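Local atomic coordinates of tRNA (cytosine(72)-C(5))-methyltransferase (PDB entry 5ZVH), a protein that transfers a methyl group from S-adenosyl-L-methionine to the C5 position of cytosine 72 in several archaeal tRNAs. Residues I270-P275 against L318-C323. Sequence-based numbering, arbitrary orientation.
Sequences ILLDAP and LVYSTC. With SFG (sinefungin), chain C.
S321 reaches across to D273 with its hydroxyl: OG donates to OD1 of D273 at 2.7 Å, meeting the oxygen on its anti side and 35° out of the carboxylate plane. With chi1 at 64° the hydroxyl is staggered between S321's N and C, which swings it over toward the aspartate. Beneath the side chains the two backbones run parallel, joined by hydrogen bonds from V319 N to I270 O, L272 N to V319 O (2.7 Å, nearly straight), S321 N to L272 O and A274 N to S321 O. On the face opposite the serine, L272 and Y320 run alongside each other, and CD2 of L272 meets the ring edge at Y320 CD1, 3.7 Å away, while A274 CB sits 3.8 Å from Y320 CE1. Farther back, L318 CD1 tucks against I270 CG2 at 3.5 Å. These are neighbouring central strands of the Rossmann-like class I methyltransferase sheet; D273, which binds S-adenosyl-L-methionine, lies on one, and C323, the predicted nucleophile, follows directly after the other. Sinefungin occupies the cofactor site here. D273 OD2 is salt-bridged to K211, itself a cofactor-binding residue. An alanine in place of S321 would probably leave the carboxylate held mainly by K211 and freer to turn beside the ligand. Outside the pair, helix 291-311 packs I305 on L272 and Y320, and the tyrosine OH is hydrogen-bonded to E329 O.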
loop_
_atom_site.group_PDB
_atom_site.type_symbol
_atom_site.label_atom_id
_atom_site.label_comp_id
_atom_site.label_asym_id
_atom_site.label_seq_id
_atom_site.Cartn_x
_atom_site.Cartn_y
_atom_site.Cartn_z
ATOM N N ILE A 270 13.707 -2.427 -15.198
ATOM C CA ILE A 270 13.671 -1.487 -14.095
ATOM C C ILE A 270 12.256 -1.314 -13.559
ATOM O O ILE A 270 11.331 -0.975 -14.305
ATOM C CB ILE A 270 14.220 -0.122 -14.510
ATOM C CG1 ILE A 270 15.741 -0.182 -14.673
ATOM C CG2 ILE A 270 13.862 0.910 -13.480
ATOM C CD1 ILE A 270 16.374 1.156 -14.975
ATOM N N LEU A 271 12.094 -1.542 -12.260
ATOM C CA LEU A 271 10.844 -1.219 -11.591
ATOM C C LEU A 271 10.973 0.125 -10.888
ATOM O O LEU A 271 11.888 0.333 -10.086
ATOM C CB LEU A 271 10.456 -2.306 -10.592
ATOM C CG LEU A 271 9.261 -1.949 -9.704
ATOM C CD1 LEU A 271 8.019 -1.665 -10.536
ATOM C CD2 LEU A 271 8.985 -3.057 -8.714
ATOM N N LEU A 272 10.065 1.043 -11.208
ATOM C CA LEU A 272 10.011 2.331 -10.529
ATOM C C LEU A 272 8.664 2.482 -9.825
ATOM O O LEU A 272 7.682 2.954 -10.406
ATOM C CB LEU A 272 10.249 3.484 -11.507
ATOM C CG LEU A 272 10.103 4.900 -10.933
ATOM C CD1 LEU A 272 10.928 5.094 -9.666
ATOM C CD2 LEU A 272 10.466 5.941 -11.971
ATOM N N ASP A 273 8.626 2.046 -8.571
ATOM C CA ASP A 273 7.444 2.217 -7.747
ATOM C C ASP A 273 7.616 3.537 -7.009
ATOM O O ASP A 273 8.099 3.579 -5.876
ATOM C CB ASP A 273 7.271 1.032 -6.792
ATOM C CG ASP A 273 6.017 1.133 -5.954
ATOM O OD1 ASP A 273 4.967 1.537 -6.500
ATOM O OD2 ASP A 273 6.073 0.772 -4.759
ATOM N N ALA A 274 7.229 4.617 -7.680
ATOM C CA ALA A 274 7.714 5.947 -7.333
ATOM C C ALA A 274 7.016 6.533 -6.120
ATOM O O ALA A 274 5.811 6.349 -5.950
ATOM C CB ALA A 274 7.554 6.884 -8.530
ATOM N N PRO A 275 7.780 7.247 -5.277
ATOM C CA PRO A 275 7.150 8.034 -4.217
ATOM C C PRO A 275 6.096 8.939 -4.830
ATOM O O PRO A 275 6.332 9.542 -5.878
ATOM C CB PRO A 275 8.318 8.829 -3.617
ATOM C CG PRO A 275 9.398 8.786 -4.650
ATOM C CD PRO A 275 9.238 7.451 -5.320
ATOM N N LEU A 318 10.735 -0.703 -18.575
ATOM C CA LEU A 318 10.452 0.001 -17.330
ATOM C C LEU A 318 9.003 -0.195 -16.917
ATOM O O LEU A 318 8.086 -0.022 -17.721
ATOM C CB LEU A 318 10.749 1.501 -17.469
ATOM C CG LEU A 318 10.205 2.386 -16.337
ATOM C CD1 LEU A 318 10.984 2.189 -15.052
ATOM C CD2 LEU A 318 10.189 3.859 -16.719
ATOM N N VAL A 319 8.798 -0.566 -15.659
ATOM C CA VAL A 319 7.459 -0.582 -15.086
ATOM C C VAL A 319 7.365 0.531 -14.052
ATOM O O VAL A 319 8.105 0.549 -13.061
ATOM C CB VAL A 319 7.102 -1.944 -14.450
ATOM C CG1 VAL A 319 5.906 -1.811 -13.506
ATOM C CG2 VAL A 319 6.818 -2.975 -15.535
ATOM N N TYR A 320 6.468 1.472 -14.314
ATOM C CA TYR A 320 6.239 2.612 -13.437
ATOM C C TYR A 320 4.924 2.423 -12.679
ATOM O O TYR A 320 3.886 2.142 -13.284
ATOM C CB TYR A 320 6.229 3.893 -14.271
ATOM C CG TYR A 320 5.914 5.174 -13.533
ATOM C CD1 TYR A 320 6.907 5.874 -12.852
ATOM C CD2 TYR A 320 4.634 5.714 -13.561
ATOM C CE1 TYR A 320 6.626 7.062 -12.195
ATOM C CE2 TYR A 320 4.347 6.895 -12.910
ATOM C CZ TYR A 320 5.347 7.567 -12.229
ATOM O OH TYR A 320 5.051 8.741 -11.583
ATOM N N SER A 321 4.961 2.565 -11.358
ATOM C CA SER A 321 3.742 2.399 -10.572
ATOM C C SER A 321 3.620 3.420 -9.440
ATOM O O SER A 321 4.622 3.860 -8.870
ATOM C CB SER A 321 3.663 0.972 -10.008
ATOM O OG SER A 321 4.713 0.696 -9.091
ATOM N N THR A 322 2.387 3.810 -9.133
ATOM C CA THR A 322 2.109 4.662 -7.977
ATOM C C THR A 322 0.851 4.187 -7.255
ATOM O O THR A 322 0.012 3.489 -7.833
ATOM C CB THR A 322 1.912 6.152 -8.359
ATOM O OG1 THR A 322 0.612 6.334 -8.938
ATOM C CG2 THR A 322 2.978 6.632 -9.342
ATOM N N CYS A 323 0.725 4.566 -5.986
ATOM C CA CYS A 323 -0.523 4.359 -5.259
ATOM C C CYS A 323 -1.309 5.666 -5.167
ATOM O O CYS A 323 -1.859 5.998 -4.118
ATOM C CB CYS A 323 -0.247 3.772 -3.862
ATOM S SG CYS A 323 0.857 4.740 -2.781
HETATM N N SFG C . 7.696 -0.292 -3.637
HETATM C CA SFG C . 8.129 -0.415 -2.296
HETATM C C SFG C . 7.683 -1.761 -1.754
HETATM O O SFG C . 7.739 -2.027 -0.537
HETATM O OXT SFG C . 7.255 -2.640 -2.539
HETATM C CB SFG C . 7.583 0.772 -1.475
HETATM C CG SFG C . 8.050 2.142 -2.101
HETATM C CD SFG C . 7.915 3.266 -1.068
HETATM N NE SFG C . 6.578 3.516 -0.846
HETATM C "C5'" SFG C . 8.615 4.546 -1.556
HETATM C "C4'" SFG C . 10.136 4.411 -1.347
HETATM O "O4'" SFG C . 10.804 5.271 -2.099
HETATM C "C3'" SFG C . 10.530 4.737 0.084
HETATM O "O3'" SFG C . 11.150 3.667 0.624
HETATM C "C2'" SFG C . 11.541 5.921 -0.031
HETATM O "O2'" SFG C . 12.605 5.795 1.019
HETATM C "C1'" SFG C . 12.049 5.764 -1.200
HETATM N N9 SFG C . 12.560 7.004 -1.734
HETATM C C8 SFG C . 11.996 8.223 -1.668
HETATM N N7 SFG C . 12.807 9.103 -2.311
HETATM C C5 SFG C . 13.875 8.416 -2.781
HETATM C C6 SFG C . 14.996 8.813 -3.502
HETATM N N6 SFG C . 15.390 10.111 -3.992
HETATM N N1 SFG C . 15.927 7.908 -3.848
HETATM C C2 SFG C . 15.773 6.587 -3.491
HETATM N N3 SFG C . 14.678 6.196 -2.784
HETATM C C4 SFG C . 13.728 7.122 -2.429
#